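Local coordinates for uncharacterized protein SPO1766 (Silicibacter pomeroyi, PDB 3DNX) that is of unknown function but belongs to the MmcB-like DNA repair family of the PD-(D/E)XK nuclease clan and probably acts on DNA, at residues 41-45 with 56-60; 82-88 with 99-104. One frame throughout, in Å; residues are numbered along the deposited sequence.

Interaction 1 (41-45 with 56-60); sequences LRVDV and VIECK. With NA (sodium ion), chain C.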
# COMPACT_ATOMS: atom_id res chain seq x y z
N LEU A 41 -18.75 5.36 5.13
CA LEU A 41 -18.39 4.09 5.75
C LEU A 41 -16.92 4.05 6.10
O LEU A 41 -16.09 4.64 5.43
CB LEU A 41 -18.68 2.92 4.81
CG LEU A 41 -20.14 2.65 4.44
CD1 LEU A 41 -20.18 1.63 3.31
CD2 LEU A 41 -20.92 2.16 5.68
N ARG A 42 -16.60 3.31 7.15
CA ARG A 42 -15.22 3.04 7.50
C ARG A 42 -15.10 1.67 8.12
O ARG A 42 -15.93 1.31 8.97
CB ARG A 42 -14.69 4.10 8.45
CG ARG A 42 -13.18 4.13 8.49
CD ARG A 42 -12.67 5.23 9.38
NE ARG A 42 -13.02 4.92 10.76
CZ ARG A 42 -12.63 5.62 11.83
NH1 ARG A 42 -11.84 6.69 11.70
NH2 ARG A 42 -13.04 5.22 13.05
N VAL A 43 -14.14 0.88 7.66
CA VAL A 43 -13.98 -0.46 8.20
C VAL A 43 -12.71 -0.53 9.04
O VAL A 43 -11.71 0.09 8.71
CB VAL A 43 -13.99 -1.57 7.09
CG1 VAL A 43 -15.19 -1.43 6.11
CG2 VAL A 43 -12.72 -1.63 6.38
N ASP A 44 -12.75 -1.31 10.11
CA ASP A 44 -11.65 -1.34 11.10
C ASP A 44 -10.36 -1.93 10.52
O ASP A 44 -9.29 -1.35 10.70
CB ASP A 44 -12.09 -2.13 12.33
CG ASP A 44 -13.25 -1.46 13.07
OD1 ASP A 44 -13.39 -0.22 12.97
OD2 ASP A 44 -13.97 -2.20 13.77
N VAL A 45 -10.48 -3.06 9.83
CA VAL A 45 -9.38 -3.63 9.10
C VAL A 45 -9.88 -4.08 7.73
O VAL A 45 -10.91 -4.76 7.63
CB VAL A 45 -8.72 -4.81 9.85
CG1 VAL A 45 -7.61 -5.46 8.98
CG2 VAL A 45 -8.13 -4.33 11.17
N VAL A 56 -13.16 -7.76 5.03
CA VAL A 56 -13.44 -6.71 5.98
C VAL A 56 -13.52 -7.40 7.34
O VAL A 56 -14.24 -8.42 7.52
CB VAL A 56 -14.74 -5.98 5.65
CG1 VAL A 56 -15.32 -5.26 6.90
CG2 VAL A 56 -14.51 -5.05 4.44
N ILE A 57 -12.79 -6.83 8.30
CA ILE A 57 -12.82 -7.31 9.67
C ILE A 57 -13.18 -6.15 10.59
O ILE A 57 -12.46 -5.15 10.66
CB ILE A 57 -11.48 -7.94 10.12
CG1 ILE A 57 -11.12 -9.09 9.20
CG2 ILE A 57 -11.52 -8.44 11.58
CD1 ILE A 57 -9.96 -8.77 8.33
N GLU A 58 -14.31 -6.30 11.27
CA GLU A 58 -14.74 -5.36 12.26
C GLU A 58 -14.33 -5.84 13.64
O GLU A 58 -14.79 -6.92 14.10
CB GLU A 58 -16.27 -5.17 12.19
CG GLU A 58 -16.74 -4.38 11.02
CD GLU A 58 -16.29 -2.94 11.08
OE1 GLU A 58 -16.91 -2.16 11.84
OE2 GLU A 58 -15.33 -2.58 10.38
N CYS A 59 -13.57 -5.00 14.32
CA CYS A 59 -12.96 -5.30 15.60
C CYS A 59 -13.81 -4.70 16.69
O CYS A 59 -13.78 -3.51 16.92
CB CYS A 59 -11.52 -4.76 15.65
SG CYS A 59 -10.47 -5.48 14.37
N LYS A 60 -14.57 -5.53 17.40
CA LYS A 60 -15.44 -5.03 18.45
C LYS A 60 -14.86 -5.35 19.83
O LYS A 60 -14.69 -6.49 20.20
CB LYS A 60 -16.84 -5.59 18.28
CG LYS A 60 -17.45 -5.26 16.93
CD LYS A 60 -17.59 -3.74 16.83
CE LYS A 60 -18.12 -3.30 15.53
NZ LYS A 60 -18.24 -1.80 15.44
NA NA C . -14.25 -1.06 17.27
O HOH W 1 -16.03 0.31 11.90
O HOH W 2 -15.50 -1.14 15.30
O HOH W 3 -12.22 -0.60 16.46
O HOH W 4 -15.23 1.00 17.72

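Interaction 2 (82-88 with 99-104); sequences YFWAVDM and SGLLIA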
# COMPACT_ATOMS: atom_id res chain seq x y z
N TYR A 82 -16.62 -11.17 5.08
CA TYR A 82 -16.84 -10.30 6.24
C TYR A 82 -16.70 -11.08 7.55
O TYR A 82 -17.31 -12.17 7.74
CB TYR A 82 -18.24 -9.68 6.18
CG TYR A 82 -18.53 -8.84 7.38
CD1 TYR A 82 -18.12 -7.53 7.43
CD2 TYR A 82 -19.23 -9.37 8.48
CE1 TYR A 82 -18.35 -6.74 8.55
CE2 TYR A 82 -19.45 -8.61 9.60
CZ TYR A 82 -19.04 -7.28 9.61
OH TYR A 82 -19.27 -6.49 10.70
N PHE A 83 -15.88 -10.53 8.46
CA PHE A 83 -15.55 -11.13 9.75
C PHE A 83 -15.73 -10.14 10.88
O PHE A 83 -15.51 -8.91 10.70
CB PHE A 83 -14.08 -11.55 9.89
CG PHE A 83 -13.60 -12.53 8.86
CD1 PHE A 83 -13.37 -13.85 9.18
CD2 PHE A 83 -13.33 -12.10 7.56
CE1 PHE A 83 -12.90 -14.75 8.22
CE2 PHE A 83 -12.85 -12.98 6.61
CZ PHE A 83 -12.65 -14.31 6.93
N TRP A 84 -16.10 -10.69 12.04
CA TRP A 84 -15.93 -10.02 13.32
C TRP A 84 -14.61 -10.45 13.94
O TRP A 84 -14.16 -11.55 13.69
CB TRP A 84 -17.06 -10.36 14.27
CG TRP A 84 -18.41 -10.06 13.73
CD1 TRP A 84 -19.23 -10.94 13.10
CD2 TRP A 84 -19.11 -8.81 13.78
NE1 TRP A 84 -20.41 -10.31 12.75
CE2 TRP A 84 -20.34 -8.99 13.14
CE3 TRP A 84 -18.80 -7.55 14.30
CZ2 TRP A 84 -21.27 -7.97 13.02
CZ3 TRP A 84 -19.72 -6.53 14.17
CH2 TRP A 84 -20.93 -6.74 13.53
N ALA A 85 -13.99 -9.56 14.70
CA ALA A 85 -12.81 -9.88 15.53
C ALA A 85 -13.11 -9.36 16.95
O ALA A 85 -13.43 -8.20 17.13
CB ALA A 85 -11.51 -9.27 14.97
N VAL A 86 -13.05 -10.26 17.93
CA VAL A 86 -13.34 -9.97 19.33
C VAL A 86 -12.33 -10.69 20.20
O VAL A 86 -11.62 -11.62 19.74
CB VAL A 86 -14.77 -10.43 19.71
CG1 VAL A 86 -15.82 -9.71 18.83
CG2 VAL A 86 -14.94 -11.96 19.63
N ASP A 87 -12.25 -10.29 21.47
CA ASP A 87 -11.38 -10.99 22.37
C ASP A 87 -12.14 -12.14 23.06
O ASP A 87 -13.34 -12.30 22.89
CB ASP A 87 -10.72 -10.01 23.34
CG ASP A 87 -11.66 -9.43 24.38
OD1 ASP A 87 -12.78 -9.95 24.69
OD2 ASP A 87 -11.21 -8.41 24.96
N MSE A 88 -11.42 -12.86 23.89
CA MSE A 88 -11.96 -14.04 24.57
C MSE A 88 -12.98 -13.72 25.67
O MSE A 88 -13.63 -14.65 26.20
CB MSE A 88 -10.81 -14.91 25.13
CG MSE A 88 -9.97 -14.29 26.26
SE MSE A 88 -8.25 -15.22 26.67
CE MSE A 88 -7.74 -14.04 28.16
N SER A 99 -21.69 -14.60 9.73
CA SER A 99 -20.41 -13.93 9.68
C SER A 99 -19.22 -14.83 10.01
O SER A 99 -19.34 -15.84 10.70
CB SER A 99 -20.44 -12.79 10.68
OG SER A 99 -21.49 -11.90 10.32
N GLY A 100 -18.07 -14.47 9.49
CA GLY A 100 -16.82 -15.03 9.94
C GLY A 100 -16.43 -14.50 11.31
O GLY A 100 -17.00 -13.51 11.78
N LEU A 101 -15.50 -15.19 11.99
CA LEU A 101 -15.13 -14.82 13.33
C LEU A 101 -13.69 -15.11 13.62
O LEU A 101 -13.21 -16.25 13.45
CB LEU A 101 -16.04 -15.54 14.37
CG LEU A 101 -15.80 -15.25 15.87
CD1 LEU A 101 -16.05 -13.77 16.23
CD2 LEU A 101 -16.72 -16.15 16.79
N LEU A 102 -13.00 -14.09 14.15
CA LEU A 102 -11.68 -14.26 14.71
C LEU A 102 -11.72 -13.96 16.17
O LEU A 102 -12.44 -13.05 16.60
CB LEU A 102 -10.63 -13.31 14.07
CG LEU A 102 -10.21 -13.54 12.62
CD1 LEU A 102 -11.23 -12.93 11.71
CD2 LEU A 102 -8.88 -12.92 12.36
N ILE A 103 -10.95 -14.71 16.94
CA ILE A 103 -10.64 -14.32 18.31
C ILE A 103 -9.23 -13.74 18.32
O ILE A 103 -8.29 -14.37 17.83
CB ILE A 103 -10.73 -15.52 19.28
CG1 ILE A 103 -12.06 -16.29 19.15
CG2 ILE A 103 -10.45 -15.06 20.69
CD1 ILE A 103 -13.25 -15.52 19.58
N ALA A 104 -9.09 -12.53 18.87
CA ALA A 104 -7.88 -11.74 18.73
C ALA A 104 -7.51 -11.08 20.06
O ALA A 104 -8.34 -10.99 21.00
CB ALA A 104 -8.06 -10.66 17.63
O HOH W 5 -8.35 -12.58 23.30

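Interaction 1 (41-45 with 56-60)
Asp44 meets Glu58 and Cys59 where strand 43-48, one arm of a beta hairpin, turns a corner beside strand 54-59. Asp44, Glu58 and Lys60 follow the Asp...Glu-X-Lys pattern of the PD-(D/E)XK nuclease fold, consistent with the family, though catalysis by this protein is not established.

Backbone bonds come first. Val45 and Ile57 form an antiparallel hydrogen-bonded pair, with Ile57 N to Val45 O at 2.9 Å and Val45 N returning to Ile57 O. At the corner itself, side chains take over. Glu58 bends back at chi2 (-67°) and brings OE2 to Asp44 N at 2.9 Å, accepting a nearly straight N-H (165°). In exchange, Asp44 OD2 receives Cys59 N on its anti lone pair at 2.9 Å. The two carboxylates, their planes 22° apart, are each held by the other strand's backbone, although Asp44 OD2 and Glu58 OE1 come within 3.5 Å as like charges. With an alanine in place of Asp44, Cys59 N would probably be left without its acceptor, and water 1 without the carboxylate it bridges to Glu58.

Apolar contacts flank the pair. Val43 CG1 lies 3.9 Å from Val56 CG1, the side chains crossing at about a right angle, while Val45 and Ile57 lie side by side, pointing the same way, and Val45 CG2 reaches Cys59 SG. Helix 12-26 covers this second group through Ala17, Val20 and Leu16.

Solvent and a sodium ion fill in beside the carboxylates. Water 1 sits between Asp44 OD1 and Glu58 OE1. The sodium takes Cys59 O at 2.5 Å, three waters and Asp65. One of those waters, water 2, also accepts a hydrogen bond from Lys60 NZ at 2.8 Å; the same NZ makes a salt bridge with Asp69 and a hydrogen bond to Asp65 O.

Interaction 2 (82-88 with 99-104)
Tyr82 O accepts the N-H of Gly100, and from there strands 82-86 and 100-104 run parallel and side by side in the central sheet, bonded through alternate residues. Trp84 N goes to Gly100 O at 3.0 Å, Leu102 N to Trp84 O at 2.8 Å, Val86 N to Leu102 O, and Ala104 N to Val86 O. CA-H...O contacts fill in between these bonds, among them Ile103 CA to Val86 O at 3.2 Å. Further on, water 5 joins Met88 N to Ala104 O.

On one face of the sheet, Phe83 CD1 packs against Leu102 CD1 at 3.4 Å and against Gly100 CA at 3.7 Å; a CB on the glycine would run into that ring. On the other, with Val86 CG1 anti to the carbonyl carbon (chi1 -59°), CG2 is turned to the neighbouring strand, where it meets Leu101 CD1 and Ile103 CD1. Ser99 OG lies at the edge of the Trp84 indole, 3.1 Å from NE1, and Tyr82 OH stands 3.2 Å above the plane of that indole, offset toward its rim.

Around this shell, Trp72 and Phe66 meet Trp84 edge-to-face, and Val20 of helix 12-26 packs on Ala85 and Ala104. Five backbone bonds set the register, while the side chains add mainly apolar packing, with Ser99 OG beside the Trp84 indole as a buried polar exception.

Overall arrangement
From the N terminus, helix 12-26 and strand 30-35 precede the hairpin of strands 43-48 and 54-59. Interaction 1 closes that hairpin over residues 46-55. The chain then passes through helix 63-68 and returns as strand 81-86, parallel to strand 54-59, and interaction 2 closes the next loop, residues 89-98, by setting strand 100-104 beside it. The two contacts are in series, neither nesting nor crossing. They join where strands 54-59 and 81-86 are neighbours: Glu58 O probably accepts a hydrogen bond from Ala85 N, as Val56 O does from Phe83 N. Together they tie four consecutive inner strands of the mixed sheet, with helix 12-26 packing against both.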